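Long-range contacts in conserved membrane protein (Chlamydia abortus, PDB 6GZU), which combines deubiquitinating and acetylating activities as a secreted chlamydial effector of the CE clan, and induces Golgi fragmentation in the host: residues T25-L30 / L210-Y215; L30-S35 / R245-A250. All coordinates share one frame; numbering follows the deposited sequence.

Contact 1 of 2, residues T25-L30 / L210-Y215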
loop_
_atom_site.group_PDB
_atom_site.type_symbol
_atom_site.label_atom_id
_atom_site.label_comp_id
_atom_site.label_asym_id
_atom_site.label_seq_id
_atom_site.Cartn_x
_atom_site.Cartn_y
_atom_site.Cartn_z
ATOM N N THR A 25 7.267 -3.035 8.297
ATOM C CA THR A 25 7.718 -2.494 9.575
ATOM C C THR A 25 7.539 -0.983 9.545
ATOM O O THR A 25 7.111 -0.407 10.544
ATOM C CB THR A 25 9.198 -2.871 9.829
ATOM O OG1 THR A 25 9.269 -4.287 10.009
ATOM C CG2 THR A 25 9.795 -2.224 11.108
ATOM N N HIS A 26 7.926 -0.330 8.440
ATOM C CA HIS A 26 7.714 1.113 8.359
ATOM C C HIS A 26 6.246 1.512 8.386
ATOM O O HIS A 26 5.891 2.531 8.980
ATOM C CB HIS A 26 8.475 1.773 7.194
ATOM C CG HIS A 26 8.649 3.245 7.392
ATOM N ND1 HIS A 26 9.418 3.754 8.424
ATOM C CD2 HIS A 26 8.106 4.306 6.750
ATOM C CE1 HIS A 26 9.370 5.075 8.377
ATOM N NE2 HIS A 26 8.562 5.432 7.384
ATOM N N LEU A 27 5.391 0.746 7.720
ATOM C CA LEU A 27 3.947 1.005 7.792
ATOM C C LEU A 27 3.446 0.918 9.224
ATOM O O LEU A 27 2.706 1.795 9.679
ATOM C CB LEU A 27 3.165 0.095 6.834
ATOM C CG LEU A 27 3.150 0.524 5.361
ATOM C CD1 LEU A 27 4.397 1.003 4.725
ATOM C CD2 LEU A 27 2.513 -0.652 4.570
ATOM N N ILE A 28 3.890 -0.087 9.982
ATOM C CA ILE A 28 3.491 -0.204 11.374
ATOM C C ILE A 28 4.022 0.986 12.189
ATOM O O ILE A 28 3.299 1.558 13.032
ATOM C CB ILE A 28 3.984 -1.550 12.005
ATOM C CG1 ILE A 28 3.209 -2.743 11.423
ATOM C CG2 ILE A 28 3.877 -1.550 13.558
ATOM C CD1 ILE A 28 1.678 -2.720 11.750
ATOM N N ARG A 29 5.282 1.359 11.964
ATOM C CA ARG A 29 5.843 2.562 12.589
ATOM C C ARG A 29 4.943 3.788 12.303
ATOM O O ARG A 29 4.560 4.516 13.223
ATOM C CB ARG A 29 7.252 2.772 12.061
ATOM C CG ARG A 29 8.018 3.940 12.574
ATOM C CD ARG A 29 9.432 3.936 11.933
ATOM N NE ARG A 29 10.287 2.836 12.359
ATOM C CZ ARG A 29 10.814 1.872 11.594
ATOM N NH1 ARG A 29 10.600 1.807 10.274
ATOM N NH2 ARG A 29 11.559 0.929 12.180
ATOM N N LEU A 30 4.574 3.976 11.039
ATOM C CA LEU A 30 3.681 5.073 10.665
ATOM C C LEU A 30 2.316 4.962 11.308
ATOM O O LEU A 30 1.723 5.980 11.674
ATOM C CB LEU A 30 3.548 5.171 9.135
ATOM C CG LEU A 30 4.826 5.702 8.503
ATOM C CD1 LEU A 30 4.723 5.556 6.988
ATOM C CD2 LEU A 30 5.079 7.133 8.891
ATOM N N LEU A 210 9.342 6.255 2.321
ATOM C CA LEU A 210 9.547 7.697 2.505
ATOM C C LEU A 210 8.338 8.467 1.960
ATOM O O LEU A 210 7.848 9.416 2.594
ATOM C CB LEU A 210 10.833 8.149 1.778
ATOM C CG LEU A 210 11.338 9.595 1.781
ATOM C CD1 LEU A 210 12.820 9.607 1.331
ATOM C CD2 LEU A 210 10.528 10.499 0.837
ATOM N N PHE A 211 7.851 8.089 0.783
ATOM C CA PHE A 211 6.698 8.788 0.231
ATOM C C PHE A 211 5.507 8.732 1.183
ATOM O O PHE A 211 4.843 9.764 1.421
ATOM C CB PHE A 211 6.316 8.261 -1.153
ATOM C CG PHE A 211 5.084 8.911 -1.694
ATOM C CD1 PHE A 211 5.138 10.236 -2.145
ATOM C CD2 PHE A 211 3.876 8.236 -1.647
ATOM C CE1 PHE A 211 3.999 10.901 -2.593
ATOM C CE2 PHE A 211 2.710 8.856 -2.115
ATOM C CZ PHE A 211 2.784 10.198 -2.600
ATOM N N LEU A 212 5.192 7.543 1.669
ATOM C CA LEU A 212 4.006 7.434 2.523
ATOM C C LEU A 212 4.205 8.283 3.786
ATOM O O LEU A 212 3.282 8.939 4.264
ATOM C CB LEU A 212 3.735 5.987 2.920
ATOM C CG LEU A 212 2.472 5.815 3.789
ATOM C CD1 LEU A 212 1.215 6.241 3.013
ATOM C CD2 LEU A 212 2.377 4.367 4.177
ATOM N N ASP A 213 5.407 8.242 4.355
ATOM C CA ASP A 213 5.783 9.060 5.505
ATOM C C ASP A 213 5.403 10.530 5.281
ATOM O O ASP A 213 4.711 11.150 6.089
ATOM C CB ASP A 213 7.284 8.916 5.699
ATOM C CG ASP A 213 7.701 9.134 7.093
ATOM O OD1 ASP A 213 7.449 10.233 7.625
ATOM O OD2 ASP A 213 8.311 8.214 7.668
ATOM N N LYS A 214 5.822 11.076 4.149
ATOM C CA LYS A 214 5.546 12.462 3.849
ATOM C C LYS A 214 4.106 12.716 3.453
ATOM O O LYS A 214 3.552 13.748 3.803
ATOM C CB LYS A 214 6.471 12.890 2.716
ATOM C CG LYS A 214 7.933 12.624 2.997
ATOM C CD LYS A 214 8.608 13.852 3.435
ATOM C CE LYS A 214 10.078 13.549 3.635
ATOM N NZ LYS A 214 10.761 14.486 4.548
ATOM N N TYR A 215 3.517 11.788 2.708
ATOM C CA TYR A 215 2.110 11.898 2.286
ATOM C C TYR A 215 1.199 12.023 3.484
ATOM O O TYR A 215 0.211 12.775 3.430
ATOM C CB TYR A 215 1.701 10.686 1.424
ATOM C CG TYR A 215 0.243 10.606 1.069
ATOM C CD1 TYR A 215 -0.654 9.976 1.916
ATOM C CD2 TYR A 215 -0.244 11.132 -0.132
ATOM C CE1 TYR A 215 -2.002 9.896 1.598
ATOM C CE2 TYR A 215 -1.592 11.072 -0.435
ATOM C CZ TYR A 215 -2.467 10.458 0.438
ATOM O OH TYR A 215 -3.814 10.350 0.152
#
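H26 and D213 join segments 25-30 and 210-215 of helices 20-33 and 204-217 through a single polar bond, H26 NE2 donating its N-H to D213 OD2 at 2.8 Å. The carboxylate oxygen sits at the ring edge, almost in the imidazole plane, and accepts through its anti lone pair, although the N-H...O angle of 147° leaves the bond somewhat bent. Ring and carboxylate lie nearly coplanar, 26° apart. Beside them L30 lays both methyls against the opposing helix: CD2 approaches D213 OD2 at 3.6 Å, while CD1 meets L212 CD2 at 3.8 Å. Chi1 sets L212 CG anti to the backbone N, and the CD2 methyl it bears also touches L27 CD1 at 4.0 Å.

The next shell fixes the imidazole. R29 NH1 donates to H26 ND1 at 2.9 Å, in the ring plane, so both ring nitrogens are engaged; F238 of helix 228-241 adds an edge-to-face contact. D213 OD2 also forms a salt bridge with R245, which would be expected to hold the aspartate charged. L212 reaches on to L137 and I139 of strand 134-141. The axes of the two segments run nearly parallel, 12° apart, with a closest approach of 10.5 Å. This is a buried helix pair of a Ulp1-like cysteine protease fold, in which helix 204-217 packs on the central sheet and probably carries the catalytic cysteine at its N-terminal end.

Contact 2 of 2, residues L30-S35 / R245-A250; sequences LSEKHS and RPITQA
E32 reaches across to Q249 and the loop around it, and its side chain shows how one carboxylate can pin an irregular segment. At its base, CB lies 3.9 Å from Q249 NE2. One atom further out, CG faces Q249 CD at 4.1 Å; the two side chains run antiparallel alongside each other, with carboxylate and amide planes stacked 9° apart. E32 is stretched out past CG, CD being placed nearly anti by chi2 of -167°, and the carboxylate ends at the backbone of the loop. OE1 takes an almost straight bond from T248 N (3.0 Å, 172°) on its syn lone pair. OE2 accepts from Q249 N at 2.8 Å, the donor standing above the carboxylate plane, and touches I247 CG2 at 3.3 Å. The arrangement is a carboxylate bridging two consecutive backbone N-H groups, and it binds the last turns of helix 20-33 to the loop between helices 228-241 and 252-257. OE1 also receives two waters: one bridges to P246 O, the other lies 2.7 Å from T248 OG1. Behind this polar tip, I247 packs on L255 of helix 252-257. Further back along helix 20-33, L30 CD2 meets the guanidinium of R245 at its edge, 3.8 Å from NH1. The same NH1 makes a salt bridge with D213 on helix 204-217.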
loop_
_atom_site.group_PDB
_atom_site.type_symbol
_atom_site.label_atom_id
_atom_site.label_comp_id
_atom_site.label_asym_id
_atom_site.label_seq_id
_atom_site.Cartn_x
_atom_site.Cartn_y
_atom_site.Cartn_z
ATOM N N LEU A 30 4.574 3.976 11.039
ATOM C CA LEU A 30 3.681 5.073 10.665
ATOM C C LEU A 30 2.316 4.962 11.308
ATOM O O LEU A 30 1.723 5.980 11.674
ATOM C CB LEU A 30 3.548 5.171 9.135
ATOM C CG LEU A 30 4.826 5.702 8.503
ATOM C CD1 LEU A 30 4.723 5.556 6.988
ATOM C CD2 LEU A 30 5.079 7.133 8.891
ATOM N N SER A 31 1.812 3.743 11.472
ATOM C CA SER A 31 0.488 3.562 12.075
ATOM C C SER A 31 0.481 3.974 13.528
ATOM O O SER A 31 -0.582 4.258 14.060
ATOM C CB SER A 31 -0.006 2.113 11.933
ATOM O OG SER A 31 0.603 1.278 12.913
ATOM N N GLU A 32 1.645 4.042 14.179
ATOM C CA GLU A 32 1.717 4.476 15.565
ATOM C C GLU A 32 1.613 5.993 15.638
ATOM O O GLU A 32 1.169 6.549 16.639
ATOM C CB GLU A 32 3.013 3.986 16.244
ATOM C CG GLU A 32 3.047 2.482 16.328
ATOM C CD GLU A 32 4.115 1.933 17.243
ATOM O OE1 GLU A 32 5.094 2.653 17.623
ATOM O OE2 GLU A 32 3.955 0.740 17.580
ATOM N N LYS A 33 2.031 6.659 14.567
ATOM C CA LYS A 33 1.939 8.113 14.499
ATOM C C LYS A 33 0.587 8.572 13.941
ATOM O O LYS A 33 0.044 9.613 14.368
ATOM C CB LYS A 33 3.045 8.626 13.591
ATOM C CG LYS A 33 3.003 10.103 13.371
ATOM C CD LYS A 33 4.195 10.557 12.580
ATOM C CE LYS A 33 4.153 12.065 12.448
ATOM N NZ LYS A 33 5.015 12.575 11.340
ATOM N N HIS A 34 0.010 7.766 13.055
ATOM C CA HIS A 34 -1.210 8.115 12.320
ATOM C C HIS A 34 -2.265 7.053 12.589
ATOM O O HIS A 34 -2.274 6.005 11.964
ATOM C CB HIS A 34 -0.897 8.184 10.819
ATOM C CG HIS A 34 0.091 9.249 10.470
ATOM N ND1 HIS A 34 -0.233 10.591 10.454
ATOM C CD2 HIS A 34 1.409 9.175 10.154
ATOM C CE1 HIS A 34 0.842 11.297 10.138
ATOM N NE2 HIS A 34 1.852 10.460 9.949
ATOM N N SER A 35 -3.126 7.322 13.564
ATOM C CA SER A 35 -4.124 6.332 13.940
ATOM C C SER A 35 -5.147 6.034 12.839
ATOM O O SER A 35 -5.855 5.033 12.919
ATOM C CB SER A 35 -4.831 6.740 15.222
ATOM O OG SER A 35 -5.562 7.936 15.042
ATOM N N ARG A 245 13.218 6.118 15.752
ATOM C CA ARG A 245 11.773 5.886 15.639
ATOM C C ARG A 245 11.346 4.416 15.856
ATOM O O ARG A 245 10.734 3.806 14.977
ATOM C CB ARG A 245 11.280 6.362 14.257
ATOM C CG ARG A 245 11.607 7.819 13.938
ATOM C CD ARG A 245 11.421 8.108 12.447
ATOM N NE ARG A 245 10.030 8.065 12.065
ATOM C CZ ARG A 245 9.615 8.143 10.804
ATOM N NH1 ARG A 245 8.334 8.087 10.550
ATOM N NH2 ARG A 245 10.498 8.231 9.803
ATOM N N PRO A 246 11.650 3.855 17.038
ATOM C CA PRO A 246 11.330 2.456 17.300
ATOM C C PRO A 246 9.818 2.249 17.375
ATOM O O PRO A 246 9.038 3.157 17.708
ATOM C CB PRO A 246 11.970 2.222 18.662
ATOM C CG PRO A 246 12.003 3.626 19.296
ATOM C CD PRO A 246 12.360 4.493 18.148
ATOM N N ILE A 247 9.419 1.021 17.097
ATOM C CA ILE A 247 8.023 0.607 17.263
ATOM C C ILE A 247 7.821 0.328 18.743
ATOM O O ILE A 247 8.626 -0.375 19.351
ATOM C CB ILE A 247 7.745 -0.625 16.410
ATOM C CG1 ILE A 247 7.718 -0.226 14.910
ATOM C CG2 ILE A 247 6.423 -1.311 16.865
ATOM C CD1 ILE A 247 7.730 -1.405 13.998
ATOM N N THR A 248 6.798 0.921 19.361
ATOM C CA THR A 248 6.618 0.744 20.818
ATOM C C THR A 248 5.216 0.260 21.211
ATOM O O THR A 248 4.992 -0.098 22.364
ATOM C CB THR A 248 6.893 2.044 21.663
ATOM O OG1 THR A 248 5.879 3.027 21.344
ATOM C CG2 THR A 248 8.267 2.607 21.349
ATOM N N GLN A 249 4.281 0.196 20.273
ATOM C CA GLN A 249 2.920 -0.171 20.652
ATOM C C GLN A 249 2.488 -1.520 20.091
ATOM O O GLN A 249 1.316 -1.903 20.212
ATOM C CB GLN A 249 1.914 0.888 20.196
ATOM C CG GLN A 249 2.173 2.332 20.595
ATOM C CD GLN A 249 1.215 3.317 19.886
ATOM O OE1 GLN A 249 0.150 2.934 19.380
ATOM N NE2 GLN A 249 1.612 4.584 19.828
ATOM N N ALA A 250 3.378 -2.204 19.387
ATOM C CA ALA A 250 3.047 -3.486 18.782
ATOM C C ALA A 250 3.132 -4.636 19.761
ATOM O O ALA A 250 4.002 -4.658 20.668
ATOM C CB ALA A 250 3.988 -3.758 17.619
HETATM O O HOH W 1 6.839 3.892 15.922
HETATM O O HOH W 2 5.765 4.681 19.257
#

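How the contacts relate
Both contacts use helix 20-33, with L30 common to the two, and their centres lie about 10 Å apart on the same side of the chain's centre. The segments alternate along the sequence: 25-30, 30-35, 210-215, then 245-250. Contact 1 is buried and ties the helix to helix 204-217, whereas contact 2 lies at the surface and ties it to the linker before helix 252-257. A probable hydrogen bond from R29 NE to R245 O joins them, while T25 packs on I247. Helix 20-33 is thereby held between the Ulp1-like core and the chain's C-terminal part, away from the zinc site, in this C-terminal catalytic piece of a longer protein assigned a transmembrane helix.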